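Local coordinates for 23S rRNA-specific endonuclease VapC20 (Mycobacterium tuberculosis H37Rv, PDB 5WZF), which acts as the toxin of a type II toxin-antitoxin pair, a magnesium-dependent endoribonuclease that cuts 23S rRNA within the sarcin-ricin loop, at residues V46-W58 against A73-V87. Sequence-based numbering, arbitrary orientation.
Sequences VVMTSNHVLGETW and AAAIRLSTVVRVEHV
Arg83 N gives its hydrogen to Val47 O at 2.8 Å, the first of four backbone bonds, three between strands 46-50 and 82-85 and a fourth from Asn51, where the helix begins. Thr49 N then donates to Arg83 O, Glu85 N to Thr49 O, and Asn51 N to Glu85 O; this alternation, with the strand axes 30° apart, identifies a parallel pair at one border of the PIN-domain sheet. Helices 51-63 and 67-74 link the two strands, making a beta-alpha-beta type crossover whose helical part packs back on the sheet.

The ladder ends in a side-chain bond. Asn51 CG sits between the backbone N and the carbonyl carbon (chi1 57°), which turns OD1 back toward the outgoing chain, where Val87 N reaches it at 3.0 Å. The bond is nearly straight at the hydrogen (174°), yet the donor stands above the amide plane of Asn51. Asn51 ND2 donates to a water that bridges it to Val87 O, and ND2 also hydrogen-bonds to an acidic side chain of the chain of another protein. Val87 CG2 lies 3.6 Å from His52 CD2, at the edge of an imidazole that Glu92 holds through NE2.

On the sheet face carrying Thr49 and Val84, Leu54 of helix 51-63 packs between the two parts of 73-87: its CD1 meets Val84 CG1 tip to tip at 3.7 Å, while CD2 rests against Ile76 CG2. Farther along helix 51-63, Thr57 CG2 touches Ala73 CB. Thr49 OG1 is hydrogen-bonded to Val17 O and Trp22 NE1, and the Thr49 side chain lies about 7 Å from that of Asp18, a predicted magnesium ligand. At the other end of the ladder, the extended Arg83 chain runs out past Val46, whose CG1 sits over the centre of one guanidinium face, 3.8 Å from Arg83 CZ.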
ATOM      1  N   VAL B  46      11.504 -21.871  -2.807  1.00 37.87           N
ATOM      2  CA  VAL B  46      11.658 -20.451  -3.105  1.00 35.10           C
ATOM      3  C   VAL B  46      10.361 -19.679  -2.869  1.00 32.37           C
ATOM      4  O   VAL B  46       9.391 -19.828  -3.612  1.00 31.01           O
ATOM      5  CB  VAL B  46      12.125 -20.236  -4.555  1.00 35.94           C
ATOM      6  CG1 VAL B  46      12.385 -18.762  -4.809  1.00 34.76           C
ATOM      7  CG2 VAL B  46      13.381 -21.055  -4.825  1.00 39.64           C
ATOM      8  N   VAL B  47      10.358 -18.852  -1.827  1.00 30.58           N
ATOM      9  CA  VAL B  47       9.165 -18.117  -1.426  1.00 25.48           C
ATOM     10  C   VAL B  47       9.402 -16.609  -1.437  1.00 25.30           C
ATOM     11  O   VAL B  47      10.246 -16.093  -0.706  1.00 26.49           O
ATOM     12  CB  VAL B  47       8.695 -18.553  -0.027  1.00 22.57           C
ATOM     13  CG1 VAL B  47       7.468 -17.770   0.396  1.00 20.02           C
ATOM     14  CG2 VAL B  47       8.404 -20.043  -0.021  1.00 28.66           C
ATOM     15  N   MET B  48       8.644 -15.906  -2.271  1.00 19.50           N
ATOM     16  CA  MET B  48       8.843 -14.475  -2.457  1.00 17.76           C
ATOM     17  C   MET B  48       7.584 -13.683  -2.122  1.00 17.25           C
ATOM     18  O   MET B  48       6.472 -14.180  -2.269  1.00 15.03           O
ATOM     19  CB  MET B  48       9.272 -14.193  -3.898  1.00 22.07           C
ATOM     20  CG  MET B  48       9.724 -12.769  -4.160  1.00 28.71           C
ATOM     21  SD  MET B  48      10.298 -12.580  -5.857  1.00 43.88           S
ATOM     22  CE  MET B  48      11.547 -13.863  -5.937  1.00 29.77           C
ATOM     23  N   THR B  49       7.772 -12.452  -1.661  1.00 16.42           N
ATOM     24  CA  THR B  49       6.671 -11.513  -1.504  1.00 14.26           C
ATOM     25  C   THR B  49       7.229 -10.116  -1.775  1.00 16.66           C
ATOM     26  O   THR B  49       8.348  -9.992  -2.268  1.00 20.35           O
ATOM     27  CB  THR B  49       6.017 -11.609  -0.105  1.00 15.12           C
ATOM     28  OG1 THR B  49       4.772 -10.895  -0.103  1.00 15.30           O
ATOM     29  CG2 THR B  49       6.935 -11.066   0.989  1.00 16.70           C
ATOM     30  N   SER B  50       6.461  -9.069  -1.488  1.00 13.87           N
ATOM     31  CA  SER B  50       6.934  -7.712  -1.761  1.00 15.95           C
ATOM     32  C   SER B  50       6.735  -6.778  -0.577  1.00 15.01           C
ATOM     33  O   SER B  50       5.978  -7.079   0.344  1.00 12.56           O
ATOM     34  CB  SER B  50       6.230  -7.128  -2.986  1.00 19.49           C
ATOM     35  OG  SER B  50       4.928  -6.670  -2.656  1.00 15.75           O
ATOM     36  N   ASN B  51       7.410  -5.633  -0.619  1.00 14.01           N
ATOM     37  CA  ASN B  51       7.255  -4.626   0.423  1.00 16.63           C
ATOM     38  C   ASN B  51       5.823  -4.101   0.464  1.00 17.71           C
ATOM     39  O   ASN B  51       5.269  -3.883   1.539  1.00 13.73           O
ATOM     40  CB  ASN B  51       8.252  -3.478   0.221  1.00 18.57           C
ATOM     41  CG  ASN B  51       8.119  -2.814  -1.138  1.00 20.86           C
ATOM     42  OD1 ASN B  51       7.902  -3.478  -2.151  1.00 20.40           O
ATOM     43  ND2 ASN B  51       8.248  -1.491  -1.163  1.00 21.03           N
ATOM     44  N   HIS B  52       5.209  -3.925  -0.706  1.00 15.16           N
ATOM     45  CA  HIS B  52       3.836  -3.435  -0.753  1.00 15.82           C
ATOM     46  C   HIS B  52       2.873  -4.441  -0.129  1.00 17.01           C
ATOM     47  O   HIS B  52       1.946  -4.060   0.590  1.00 14.63           O
ATOM     48  CB  HIS B  52       3.415  -3.119  -2.193  1.00 16.06           C
ATOM     49  CG  HIS B  52       4.056  -1.889  -2.754  1.00 18.71           C
ATOM     50  ND1 HIS B  52       3.698  -0.617  -2.361  1.00 22.09           N
ATOM     51  CD2 HIS B  52       5.027  -1.733  -3.686  1.00 25.15           C
ATOM     52  CE1 HIS B  52       4.422   0.268  -3.022  1.00 25.14           C
ATOM     53  NE2 HIS B  52       5.238  -0.384  -3.831  1.00 23.35           N
ATOM     54  N   VAL B  53       3.105  -5.725  -0.388  1.00 13.82           N
ATOM     55  CA  VAL B  53       2.258  -6.777   0.164  1.00 12.09           C
ATOM     56  C   VAL B  53       2.393  -6.847   1.685  1.00 12.53           C
ATOM     57  O   VAL B  53       1.391  -6.924   2.398  1.00 14.32           O
ATOM     58  CB  VAL B  53       2.590  -8.154  -0.447  1.00 11.04           C
ATOM     59  CG1 VAL B  53       2.041  -9.279   0.428  1.00 14.40           C
ATOM     60  CG2 VAL B  53       2.030  -8.252  -1.861  1.00 14.10           C
ATOM     61  N   LEU B  54       3.629  -6.814   2.178  1.00 11.67           N
ATOM     62  CA  LEU B  54       3.850  -6.884   3.619  1.00 12.59           C
ATOM     63  C   LEU B  54       3.193  -5.695   4.304  1.00 15.32           C
ATOM     64  O   LEU B  54       2.590  -5.835   5.366  1.00 15.81           O
ATOM     65  CB  LEU B  54       5.343  -6.932   3.950  1.00 15.82           C
ATOM     66  CG  LEU B  54       6.040  -8.273   3.710  1.00 21.79           C
ATOM     67  CD1 LEU B  54       7.466  -8.259   4.261  1.00 23.27           C
ATOM     68  CD2 LEU B  54       5.229  -9.412   4.325  1.00 21.41           C
ATOM     69  N   GLY B  55       3.304  -4.527   3.685  1.00 15.64           N
ATOM     70  CA  GLY B  55       2.661  -3.338   4.209  1.00 14.53           C
ATOM     71  C   GLY B  55       1.155  -3.494   4.279  1.00 16.49           C
ATOM     72  O   GLY B  55       0.534  -3.153   5.283  1.00 16.03           O
ATOM     73  N   GLU B  56       0.567  -4.019   3.208  1.00 11.58           N
ATOM     74  CA  GLU B  56      -0.876  -4.183   3.132  1.00 14.85           C
ATOM     75  C   GLU B  56      -1.320  -5.229   4.146  1.00 13.30           C
ATOM     76  O   GLU B  56      -2.399  -5.129   4.731  1.00 16.23           O
ATOM     77  CB  GLU B  56      -1.298  -4.584   1.714  1.00 18.01           C
ATOM     78  CG  GLU B  56      -2.799  -4.646   1.488  1.00 19.88           C
ATOM     79  CD  GLU B  56      -3.156  -5.186   0.111  1.00 24.07           C
ATOM     80  OE1 GLU B  56      -2.378  -5.990  -0.435  1.00 24.58           O
ATOM     81  OE2 GLU B  56      -4.213  -4.801  -0.423  1.00 28.52           O
ATOM     82  N   THR B  57      -0.462  -6.222   4.357  1.00 13.03           N
ATOM     83  CA  THR B  57      -0.711  -7.283   5.329  1.00 15.34           C
ATOM     84  C   THR B  57      -0.698  -6.756   6.763  1.00 14.10           C
ATOM     85  O   THR B  57      -1.566  -7.112   7.560  1.00 15.08           O
ATOM     86  CB  THR B  57       0.323  -8.413   5.183  1.00 16.38           C
ATOM     87  OG1 THR B  57       0.183  -9.004   3.883  1.00 14.66           O
ATOM     88  CG2 THR B  57       0.121  -9.481   6.258  1.00 15.83           C
ATOM     89  N   TRP B  58       0.281  -5.915   7.089  1.00 12.94           N
ATOM     90  CA  TRP B  58       0.287  -5.240   8.386  1.00 11.45           C
ATOM     91  C   TRP B  58      -1.047  -4.549   8.642  1.00 14.48           C
ATOM     92  O   TRP B  58      -1.681  -4.742   9.681  1.00 14.95           O
ATOM     93  CB  TRP B  58       1.413  -4.200   8.478  1.00 12.29           C
ATOM     94  CG  TRP B  58       1.212  -3.247   9.630  1.00 16.76           C
ATOM     95  CD1 TRP B  58       0.472  -2.098   9.626  1.00 15.35           C
ATOM     96  CD2 TRP B  58       1.728  -3.384  10.959  1.00 16.01           C
ATOM     97  NE1 TRP B  58       0.499  -1.510  10.868  1.00 17.77           N
ATOM     98  CE2 TRP B  58       1.265  -2.279  11.703  1.00 20.20           C
ATOM     99  CE3 TRP B  58       2.545  -4.328  11.589  1.00 17.21           C
ATOM    100  CZ2 TRP B  58       1.592  -2.091  13.047  1.00 25.65           C
ATOM    101  CZ3 TRP B  58       2.866  -4.140  12.928  1.00 18.03           C
ATOM    102  CH2 TRP B  58       2.390  -3.031  13.638  1.00 26.04           C
ATOM    103  N   ALA B  73       3.500 -10.168  11.193  1.00 26.90           N
ATOM    104  CA  ALA B  73       3.662  -9.918   9.765  1.00 24.87           C
ATOM    105  C   ALA B  73       4.865  -9.022   9.494  1.00 23.62           C
ATOM    106  O   ALA B  73       5.572  -9.198   8.500  1.00 24.75           O
ATOM    107  CB  ALA B  73       2.398  -9.296   9.190  1.00 27.17           C
ATOM    108  N   ALA B  74       5.089  -8.059  10.382  1.00 21.32           N
ATOM    109  CA  ALA B  74       6.230  -7.158  10.272  1.00 18.38           C
ATOM    110  C   ALA B  74       7.542  -7.941  10.282  1.00 17.61           C
ATOM    111  O   ALA B  74       8.501  -7.581   9.600  1.00 19.50           O
ATOM    112  CB  ALA B  74       6.211  -6.140  11.405  1.00 17.32           C
ATOM    113  N   ALA B  75       7.563  -9.024  11.049  1.00 17.61           N
ATOM    114  CA  ALA B  75       8.775  -9.812  11.237  1.00 18.80           C
ATOM    115  C   ALA B  75       9.174 -10.600   9.996  1.00 22.95           C
ATOM    116  O   ALA B  75      10.317 -11.040   9.881  1.00 23.30           O
ATOM    117  CB  ALA B  75       8.597 -10.752  12.398  1.00 20.29           C
ATOM    118  N   ILE B  76       8.230 -10.788   9.079  1.00 21.16           N
ATOM    119  CA  ILE B  76       8.507 -11.515   7.842  1.00 20.91           C
ATOM    120  C   ILE B  76       9.619 -10.811   7.062  1.00 21.07           C
ATOM    121  O   ILE B  76      10.410 -11.447   6.369  1.00 22.90           O
ATOM    122  CB  ILE B  76       7.243 -11.643   6.963  1.00 24.93           C
ATOM    123  CG1 ILE B  76       6.143 -12.403   7.710  1.00 24.52           C
ATOM    124  CG2 ILE B  76       7.562 -12.336   5.644  1.00 25.76           C
ATOM    125  CD1 ILE B  76       4.834 -12.495   6.945  1.00 22.41           C
ATOM    126  N   ARG B  77       9.693  -9.491   7.202  1.00 19.68           N
ATOM    127  CA  ARG B  77      10.746  -8.727   6.546  1.00 25.62           C
ATOM    128  C   ARG B  77      12.133  -9.107   7.075  1.00 23.48           C
ATOM    129  O   ARG B  77      13.138  -8.858   6.414  1.00 24.05           O
ATOM    130  CB  ARG B  77      10.511  -7.228   6.724  1.00 22.56           C
ATOM    131  CG  ARG B  77      11.148  -6.651   7.977  1.00 21.43           C
ATOM    132  CD  ARG B  77      10.642  -5.249   8.260  1.00 19.04           C
ATOM    133  NE  ARG B  77      11.381  -4.601   9.342  1.00 22.31           N
ATOM    134  CZ  ARG B  77      11.136  -4.791  10.636  1.00 20.50           C
ATOM    135  NH1 ARG B  77      10.168  -5.613  11.016  1.00 18.86           N
ATOM    136  NH2 ARG B  77      11.856  -4.153  11.548  1.00 21.27           N
ATOM    137  N   LEU B  78      12.181  -9.713   8.262  1.00 21.83           N
ATOM    138  CA  LEU B  78      13.444 -10.134   8.866  1.00 23.70           C
ATOM    139  C   LEU B  78      13.829 -11.555   8.461  1.00 25.83           C
ATOM    140  O   LEU B  78      14.921 -12.024   8.787  1.00 28.00           O
ATOM    141  CB  LEU B  78      13.369 -10.054  10.395  1.00 26.22           C
ATOM    142  CG  LEU B  78      12.887  -8.747  11.028  1.00 22.83           C
ATOM    143  CD1 LEU B  78      12.817  -8.885  12.536  1.00 25.97           C
ATOM    144  CD2 LEU B  78      13.801  -7.602  10.646  1.00 23.79           C
ATOM    145  N   SER B  79      12.933 -12.238   7.756  1.00 33.58           N
ATOM    146  CA  SER B  79      13.138 -13.644   7.414  1.00 32.34           C
ATOM    147  C   SER B  79      14.355 -13.865   6.522  1.00 31.08           C
ATOM    148  O   SER B  79      14.639 -13.068   5.631  1.00 26.47           O
ATOM    149  CB  SER B  79      11.896 -14.214   6.728  1.00 27.37           C
ATOM    150  OG  SER B  79      12.072 -15.587   6.416  1.00 29.08           O
ATOM    151  N   THR B  80      15.072 -14.953   6.784  1.00 33.34           N
ATOM    152  CA  THR B  80      16.172 -15.377   5.928  1.00 34.63           C
ATOM    153  C   THR B  80      15.664 -16.393   4.911  1.00 34.18           C
ATOM    154  O   THR B  80      16.400 -16.831   4.028  1.00 38.93           O
ATOM    155  CB  THR B  80      17.321 -16.002   6.739  1.00 36.59           C
ATOM    156  OG1 THR B  80      16.820 -17.123   7.478  1.00 37.28           O
ATOM    157  CG2 THR B  80      17.921 -14.986   7.706  1.00 38.05           C
ATOM    158  N   VAL B  81      14.392 -16.756   5.049  1.00 28.59           N
ATOM    159  CA  VAL B  81      13.783 -17.791   4.220  1.00 27.91           C
ATOM    160  C   VAL B  81      12.863 -17.196   3.156  1.00 32.87           C
ATOM    161  O   VAL B  81      12.888 -17.604   1.994  1.00 38.71           O
ATOM    162  CB  VAL B  81      12.991 -18.789   5.090  1.00 38.00           C
ATOM    163  CG1 VAL B  81      12.142 -19.696   4.227  1.00 43.34           C
ATOM    164  CG2 VAL B  81      13.942 -19.603   5.946  1.00 38.95           C
ATOM    165  N   VAL B  82      12.053 -16.225   3.556  1.00 25.06           N
ATOM    166  CA  VAL B  82      11.173 -15.543   2.618  1.00 23.25           C
ATOM    167  C   VAL B  82      11.903 -14.374   1.968  1.00 27.40           C
ATOM    168  O   VAL B  82      12.453 -13.518   2.658  1.00 29.56           O
ATOM    169  CB  VAL B  82       9.895 -15.036   3.307  1.00 19.81           C
ATOM    170  CG1 VAL B  82       9.037 -14.252   2.321  1.00 24.90           C
ATOM    171  CG2 VAL B  82       9.115 -16.200   3.901  1.00 20.12           C
ATOM    172  N   ARG B  83      11.917 -14.354   0.639  1.00 28.40           N
ATOM    173  CA  ARG B  83      12.535 -13.265  -0.106  1.00 28.85           C
ATOM    174  C   ARG B  83      11.560 -12.104  -0.232  1.00 27.09           C
ATOM    175  O   ARG B  83      10.467 -12.256  -0.777  1.00 24.23           O
ATOM    176  CB  ARG B  83      12.976 -13.742  -1.488  1.00 33.58           C
ATOM    177  CG  ARG B  83      13.743 -15.054  -1.467  1.00 40.51           C
ATOM    178  CD  ARG B  83      14.323 -15.383  -2.832  1.00 48.40           C
ATOM    179  NE  ARG B  83      14.952 -16.700  -2.851  1.00 57.97           N
ATOM    180  CZ  ARG B  83      15.695 -17.161  -3.852  1.00 65.57           C
ATOM    181  NH1 ARG B  83      16.227 -18.374  -3.781  1.00 69.19           N
ATOM    182  NH2 ARG B  83      15.910 -16.407  -4.923  1.00 67.82           N
ATOM    183  N   VAL B  84      11.951 -10.944   0.279  1.00 26.79           N
ATOM    184  CA  VAL B  84      11.080  -9.779   0.235  1.00 25.65           C
ATOM    185  C   VAL B  84      11.592  -8.771  -0.788  1.00 27.27           C
ATOM    186  O   VAL B  84      12.593  -8.088  -0.566  1.00 30.17           O
ATOM    187  CB  VAL B  84      10.963  -9.105   1.609  1.00 24.79           C
ATOM    188  CG1 VAL B  84       9.999  -7.932   1.535  1.00 24.97           C
ATOM    189  CG2 VAL B  84      10.509 -10.113   2.656  1.00 26.35           C
ATOM    190  N   GLU B  85      10.897  -8.694  -1.916  1.00 18.91           N
ATOM    191  CA  GLU B  85      11.286  -7.806  -3.004  1.00 20.23           C
ATOM    192  C   GLU B  85      10.814  -6.377  -2.754  1.00 18.66           C
ATOM    193  O   GLU B  85       9.622  -6.142  -2.563  1.00 17.73           O
ATOM    194  CB  GLU B  85      10.716  -8.322  -4.329  1.00 27.85           C
ATOM    195  CG  GLU B  85      10.941  -7.404  -5.521  1.00 37.09           C
ATOM    196  CD  GLU B  85      12.331  -7.540  -6.113  1.00 42.51           C
ATOM    197  OE1 GLU B  85      13.075  -8.449  -5.685  1.00 43.47           O
ATOM    198  OE2 GLU B  85      12.675  -6.743  -7.013  1.00 43.43           O
ATOM    199  N   HIS B  86      11.749  -5.429  -2.738  1.00 20.51           N
ATOM    200  CA  HIS B  86      11.389  -4.014  -2.728  1.00 20.50           C
ATOM    201  C   HIS B  86      11.117  -3.564  -4.159  1.00 16.95           C
ATOM    202  O   HIS B  86      12.030  -3.510  -4.985  1.00 19.64           O
ATOM    203  CB  HIS B  86      12.495  -3.154  -2.106  1.00 20.71           C
ATOM    204  CG  HIS B  86      12.230  -1.682  -2.188  1.00 23.39           C
ATOM    205  ND1 HIS B  86      11.585  -0.984  -1.189  1.00 23.14           N
ATOM    206  CD2 HIS B  86      12.497  -0.782  -3.163  1.00 23.23           C
ATOM    207  CE1 HIS B  86      11.478   0.286  -1.541  1.00 20.79           C
ATOM    208  NE2 HIS B  86      12.025   0.434  -2.734  1.00 21.05           N
ATOM    209  N   VAL B  87       9.860  -3.263  -4.455  1.00 13.82           N
ATOM    210  CA  VAL B  87       9.479  -2.876  -5.809  1.00 15.74           C
ATOM    211  C   VAL B  87      10.185  -1.584  -6.211  1.00 16.84           C
ATOM    212  O   VAL B  87      10.028  -0.552  -5.562  1.00 20.04           O
ATOM    213  CB  VAL B  87       7.958  -2.700  -5.936  1.00 18.39           C
ATOM    214  CG1 VAL B  87       7.588  -2.380  -7.375  1.00 17.85           C
ATOM    215  CG2 VAL B  87       7.240  -3.960  -5.466  1.00 17.01           C
TER
HETATM  216  O   HOH W   1      12.536 -18.928  -0.049  1.00 28.29           O
HETATM  217  O   HOH W   2       8.422   0.038  -3.492  1.00 18.57           O